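Local coordinates for uncharacterized protein (Burkholderia xenovorans, PDB 5KAK) that is of unknown function but belongs to the NipSnap family, with a ferredoxin-like alpha-beta fold that associates with other copies of itself, at residues E33-Q38 with H61-E66; E69-R74 with N101-P106. One frame throughout, in Å; residues are numbered along the deposited sequence.

Interaction 1 of 2, residues E33-Q38 with H61-E66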
loop_
_atom_site.group_PDB
_atom_site.type_symbol
_atom_site.label_atom_id
_atom_site.label_comp_id
_atom_site.label_asym_id
_atom_site.label_seq_id
_atom_site.Cartn_x
_atom_site.Cartn_y
_atom_site.Cartn_z
ATOM N N GLU E 33 28.572 17.176 6.398
ATOM C CA GLU E 33 29.588 16.324 5.796
ATOM C C GLU E 33 29.156 15.737 4.455
ATOM O O GLU E 33 29.898 15.817 3.473
ATOM C CB GLU E 33 29.962 15.205 6.779
ATOM C CG GLU E 33 30.939 14.184 6.228
ATOM C CD GLU E 33 31.345 13.131 7.250
ATOM O OE1 GLU E 33 30.751 13.084 8.353
ATOM O OE2 GLU E 33 32.262 12.341 6.946
ATOM N N GLY E 34 27.958 15.152 4.392
ATOM C CA GLY E 34 27.620 14.311 3.254
ATOM C C GLY E 34 27.380 15.047 1.950
ATOM O O GLY E 34 27.689 14.522 0.877
ATOM N N ILE E 35 26.808 16.249 2.004
ATOM C CA ILE E 35 26.467 16.901 0.744
ATOM C C ILE E 35 27.723 17.434 0.069
ATOM O O ILE E 35 27.786 17.495 -1.167
ATOM C CB ILE E 35 25.401 17.996 0.962
ATOM C CG1 ILE E 35 24.654 18.287 -0.344
ATOM C CG2 ILE E 35 26.021 19.273 1.528
ATOM C CD1 ILE E 35 23.838 17.099 -0.871
ATOM N N ALA E 36 28.751 17.785 0.851
ATOM C CA ALA E 36 30.020 18.208 0.271
ATOM C C ALA E 36 30.657 17.087 -0.529
ATOM O O ALA E 36 31.430 17.347 -1.457
ATOM C CB ALA E 36 30.975 18.674 1.370
ATOM N N ILE E 37 30.368 15.838 -0.167
ATOM C CA ILE E 37 30.829 14.704 -0.957
ATOM C C ILE E 37 29.950 14.519 -2.185
ATOM O O ILE E 37 30.444 14.402 -3.312
ATOM C CB ILE E 37 30.837 13.421 -0.109
ATOM C CG1 ILE E 37 31.686 13.582 1.140
ATOM C CG2 ILE E 37 31.336 12.245 -0.927
ATOM C CD1 ILE E 37 31.527 12.428 2.099
ATOM N N GLN E 38 28.627 14.483 -1.975
ATOM C CA GLN E 38 27.729 13.952 -2.990
ATOM C C GLN E 38 27.386 14.973 -4.065
ATOM O O GLN E 38 27.370 14.636 -5.248
ATOM C CB GLN E 38 26.452 13.428 -2.324
ATOM C CG GLN E 38 25.475 12.759 -3.292
ATOM C CD GLN E 38 24.151 12.407 -2.638
ATOM O OE1 GLN E 38 23.686 13.111 -1.745
ATOM N NE2 GLN E 38 23.544 11.307 -3.071
ATOM N N HIS E 61 14.603 13.630 -2.228
ATOM C CA HIS E 61 15.613 14.428 -2.920
ATOM C C HIS E 61 15.546 14.185 -4.422
ATOM O O HIS E 61 15.320 13.060 -4.879
ATOM C CB HIS E 61 17.064 14.200 -2.354
ATOM C CG HIS E 61 17.419 12.778 -2.030
ATOM N ND1 HIS E 61 18.473 12.123 -2.629
ATOM C CD2 HIS E 61 16.905 11.911 -1.125
ATOM C CE1 HIS E 61 18.574 10.901 -2.134
ATOM N NE2 HIS E 61 17.638 10.749 -1.214
ATOM N N LEU E 62 15.707 15.259 -5.190
ATOM C CA LEU E 62 15.597 15.212 -6.644
ATOM C C LEU E 62 16.899 15.689 -7.260
ATOM O O LEU E 62 17.353 16.799 -6.963
ATOM C CB LEU E 62 14.451 16.082 -7.150
ATOM C CG LEU E 62 13.024 15.607 -6.941
ATOM C CD1 LEU E 62 12.612 15.745 -5.501
ATOM C CD2 LEU E 62 12.076 16.365 -7.867
ATOM N N TRP E 63 17.452 14.871 -8.147
ATOM C CA TRP E 63 18.698 15.134 -8.860
ATOM C C TRP E 63 18.455 15.181 -10.366
ATOM O O TRP E 63 17.794 14.295 -10.924
ATOM C CB TRP E 63 19.709 14.046 -8.547
ATOM C CG TRP E 63 20.033 13.965 -7.100
ATOM C CD1 TRP E 63 19.384 13.237 -6.154
ATOM C CD2 TRP E 63 21.100 14.642 -6.436
ATOM N NE1 TRP E 63 19.990 13.413 -4.927
ATOM C CE2 TRP E 63 21.045 14.277 -5.077
ATOM C CE3 TRP E 63 22.100 15.529 -6.861
ATOM C CZ2 TRP E 63 21.950 14.770 -4.135
ATOM C CZ3 TRP E 63 23.006 16.009 -5.931
ATOM C CH2 TRP E 63 22.927 15.630 -4.582
ATOM N N GLY E 64 19.021 16.188 -11.022
ATOM C CA GLY E 64 18.862 16.366 -12.456
ATOM C C GLY E 64 20.082 15.883 -13.222
ATOM O O GLY E 64 21.216 16.059 -12.781
ATOM N N TYR E 65 19.830 15.289 -14.389
ATOM C CA TYR E 65 20.869 14.743 -15.243
ATOM C C TYR E 65 20.547 15.129 -16.681
ATOM O O TYR E 65 19.384 15.327 -17.039
ATOM C CB TYR E 65 20.974 13.216 -15.085
ATOM C CG TYR E 65 21.380 12.800 -13.687
ATOM C CD1 TYR E 65 22.711 12.840 -13.308
ATOM C CD2 TYR E 65 20.440 12.382 -12.757
ATOM C CE1 TYR E 65 23.099 12.470 -12.046
ATOM C CE2 TYR E 65 20.822 12.003 -11.474
ATOM C CZ TYR E 65 22.165 12.054 -11.136
ATOM O OH TYR E 65 22.582 11.697 -9.876
ATOM N N GLU E 66 21.587 15.262 -17.499
ATOM C CA GLU E 66 21.358 15.643 -18.888
ATOM C C GLU E 66 20.754 14.498 -19.679
ATOM O O GLU E 66 20.058 14.734 -20.676
ATOM C CB GLU E 66 22.666 16.110 -19.535
ATOM C CG GLU E 66 23.214 17.383 -18.913
ATOM C CD GLU E 66 24.621 17.709 -19.369
ATOM O OE1 GLU E 66 24.854 17.775 -20.596
ATOM O OE2 GLU E 66 25.498 17.892 -18.497
#
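With CG anti to the backbone N (chi1 -176°) and the chain stretched out beyond it, Q38 sends its amide off the helix to the six-membered half of the W63 indole. W63 itself has CG anti to its carbonyl carbon, next to the backbone N, and this swings the indole out from the strand to meet it. The closest approach is Q38 OE1 to W63 CZ2, 3.4 Å. The amide comes in obliquely, its plane turned 54° from the ring, and the methylene behind it follows, with Q38 CG lying 4.0 Å from W63 CH2. I35 joins one turn back on the helix: its terminal methyl sits at the rim of the same ring, near the ring plane, with CD1 4.1 Å from W63 CH2. Contact is therefore confined to the outer carbons of the indole, and it bridges backbones whose nearest pair here, Q38 CA and W63 CA, are 10.8 Å apart. On the pyrrole side the indole is pinned by its own strand. W63 NE1 donates to H61 ND1, two residues earlier, over 3.0 Å with an N-H...N angle of 160°, and each atom lies practically in the plane of the other's ring. That bond helps fix the rotation of the indole, satisfies its buried N-H, and so helps set how the ring is presented to the helix. Around it, H61 stacks on Y48 and takes Y16 edge-to-face, the two tyrosines coming from the strands that flank 58-65, while I35 also packs on F109 of the second subunit. Q38 reaches L78 of helix 68-80 and W84 of helix 82-92 as well, placing the contact where helix 23-42 lies over the sheet and meets these two helices.

Interaction 2 of 2, residues E69-R74 with N101-P106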
loop_
_atom_site.group_PDB
_atom_site.type_symbol
_atom_site.label_atom_id
_atom_site.label_comp_id
_atom_site.label_asym_id
_atom_site.label_seq_id
_atom_site.Cartn_x
_atom_site.Cartn_y
_atom_site.Cartn_z
ATOM N N GLU E 69 22.902 8.248 -19.764
ATOM C CA GLU E 69 24.344 8.005 -19.701
ATOM C C GLU E 69 24.995 8.852 -18.615
ATOM O O GLU E 69 25.816 8.358 -17.832
ATOM C CB GLU E 69 24.989 8.306 -21.058
ATOM N N ASP E 70 24.634 10.140 -18.565
ATOM C CA ASP E 70 25.185 11.078 -17.584
ATOM C C ASP E 70 24.905 10.619 -16.163
ATOM O O ASP E 70 25.792 10.648 -15.298
ATOM C CB ASP E 70 24.580 12.461 -17.836
ATOM C CG ASP E 70 25.132 13.549 -16.928
ATOM O OD1 ASP E 70 26.368 13.630 -16.725
ATOM O OD2 ASP E 70 24.310 14.358 -16.448
ATOM N N ARG E 71 23.668 10.207 -15.899
ATOM C CA ARG E 71 23.313 9.747 -14.566
ATOM C C ARG E 71 24.097 8.499 -14.187
ATOM O O ARG E 71 24.625 8.408 -13.070
ATOM C CB ARG E 71 21.807 9.487 -14.499
ATOM C CG ARG E 71 21.390 8.800 -13.238
ATOM C CD ARG E 71 19.907 8.486 -13.212
ATOM N NE ARG E 71 19.621 7.754 -11.994
ATOM C CZ ARG E 71 19.747 6.438 -11.855
ATOM N NH1 ARG E 71 20.162 5.690 -12.871
ATOM N NH2 ARG E 71 19.483 5.882 -10.678
ATOM N N ALA E 72 24.198 7.539 -15.109
ATOM C CA ALA E 72 24.940 6.313 -14.838
ATOM C C ALA E 72 26.410 6.606 -14.578
ATOM O O ALA E 72 27.025 5.999 -13.696
ATOM C CB ALA E 72 24.797 5.330 -16.000
ATOM N N ARG E 73 26.996 7.525 -15.345
ATOM C CA ARG E 73 28.414 7.809 -15.177
ATOM C C ARG E 73 28.671 8.478 -13.837
ATOM O O ARG E 73 29.599 8.101 -13.108
ATOM C CB ARG E 73 28.917 8.684 -16.324
ATOM N N ARG E 74 27.862 9.479 -13.500
ATOM C CA ARG E 74 28.082 10.215 -12.263
ATOM C C ARG E 74 27.794 9.345 -11.045
ATOM O O ARG E 74 28.519 9.415 -10.044
ATOM C CB ARG E 74 27.228 11.485 -12.248
ATOM C CG ARG E 74 27.552 12.448 -13.377
ATOM C CD ARG E 74 26.743 13.742 -13.312
ATOM N NE ARG E 74 27.294 14.757 -14.212
ATOM C CZ ARG E 74 28.192 15.669 -13.846
ATOM N NH1 ARG E 74 28.646 15.690 -12.598
ATOM N NH2 ARG E 74 28.652 16.557 -14.723
ATOM N N ASN E 101 13.106 4.799 -5.684
ATOM C CA ASN E 101 13.380 5.878 -6.627
ATOM C C ASN E 101 12.442 5.789 -7.822
ATOM O O ASN E 101 11.757 4.788 -8.043
ATOM C CB ASN E 101 14.857 5.958 -7.080
ATOM C CG ASN E 101 15.405 4.667 -7.709
ATOM O OD1 ASN E 101 14.846 3.580 -7.573
ATOM N ND2 ASN E 101 16.536 4.804 -8.410
ATOM N N LYS E 102 12.346 6.921 -8.506
ATOM C CA LYS E 102 11.558 7.104 -9.718
ATOM C C LYS E 102 12.388 7.891 -10.709
ATOM O O LYS E 102 13.181 8.761 -10.329
ATOM C CB LYS E 102 10.258 7.897 -9.502
ATOM C CG LYS E 102 9.374 7.476 -8.375
ATOM C CD LYS E 102 8.298 8.536 -8.194
ATOM C CE LYS E 102 7.450 8.210 -6.980
ATOM N NZ LYS E 102 6.258 9.086 -6.844
ATOM N N ILE E 103 12.177 7.621 -11.991
ATOM C CA ILE E 103 12.775 8.426 -13.054
ATOM C C ILE E 103 11.680 9.308 -13.628
ATOM O O ILE E 103 10.653 8.808 -14.111
ATOM C CB ILE E 103 13.454 7.566 -14.132
ATOM C CG1 ILE E 103 14.679 6.880 -13.532
ATOM C CG2 ILE E 103 13.882 8.435 -15.319
ATOM C CD1 ILE E 103 15.749 7.859 -13.008
ATOM N N LEU E 104 11.873 10.618 -13.510
ATOM C CA LEU E 104 10.884 11.615 -13.888
ATOM C C LEU E 104 11.316 12.294 -15.182
ATOM O O LEU E 104 12.506 12.513 -15.401
ATOM C CB LEU E 104 10.730 12.660 -12.784
ATOM C CG LEU E 104 10.344 12.058 -11.431
ATOM C CD1 LEU E 104 10.348 13.089 -10.311
ATOM C CD2 LEU E 104 8.972 11.406 -11.581
ATOM N N LEU E 105 10.345 12.618 -16.045
ATOM C CA LEU E 105 10.640 13.368 -17.255
ATOM C C LEU E 105 9.947 14.718 -17.198
ATOM O O LEU E 105 8.750 14.777 -16.872
ATOM C CB LEU E 105 10.192 12.598 -18.494
ATOM C CG LEU E 105 10.872 11.233 -18.654
ATOM C CD1 LEU E 105 10.301 10.490 -19.860
ATOM C CD2 LEU E 105 12.369 11.392 -18.803
ATOM N N PRO E 106 10.649 15.816 -17.465
ATOM C CA PRO E 106 10.024 17.137 -17.317
ATOM C C PRO E 106 9.022 17.410 -18.429
ATOM O O PRO E 106 9.252 17.100 -19.598
ATOM C CB PRO E 106 11.207 18.103 -17.403
ATOM C CG PRO E 106 12.210 17.380 -18.218
ATOM C CD PRO E 106 12.073 15.925 -17.831
#
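The carboxylate of E12 is shared by the two segments: R71 NE forms a salt bridge to its OE2, and N101 ND2 a hydrogen bond to its OE1. In this ferredoxin-like fold of the dimeric alpha-beta barrel type, E12 belongs to strand 10-18, and it draws together helix 68-80 and strand 96-106, outermost in this chain's sheet. R71 gets there by leaving the helix with CG anti to the backbone N (chi1 171°) and staying extended as far as NE. The direct touches are loose. I103 lays its methyl over one face of the guanidinium, CD1 4.0 Å from R71 NE, and R71 NH2 stands 3.9 Å from N101 ND2, an oblique approach with the guanidinium and amide planes 44° apart; the shared acid probably keeps the two side chains near each other. N101 OD1 accepts the backbone N of G54 of the third subunit, and residues 103-106 pair antiparallel with a strand of the second, so the sheet runs on across that interface. On the helix, R74 is tied back to D70 by a salt bridge of 2.9 Å from R74 NE to D70 OD1, approaching the oxygen's syn side but 27° out of the carboxylate plane.

From the N terminus, strand 10-18 comes first and leads into helix 23-42. Interaction 1 closes a loop through the end of that helix and the hairpin of strands 45-51 and 58-65. Interaction 2 opens only afterwards, on helix 68-80, and closes a second loop through helix 82-92 at the last sheet strand, 96-106. The two are in series, neither nested nor crossed. They adjoin at Y65, where CD1 lies 3.4 Å from R71 CA. E12 of strand 10-18, which runs between strands 58-65 and 96-106, relates them again: its backbone pairs with W63 of interaction 1, while its carboxylate serves interaction 2. Together they fasten two helices to one sheet.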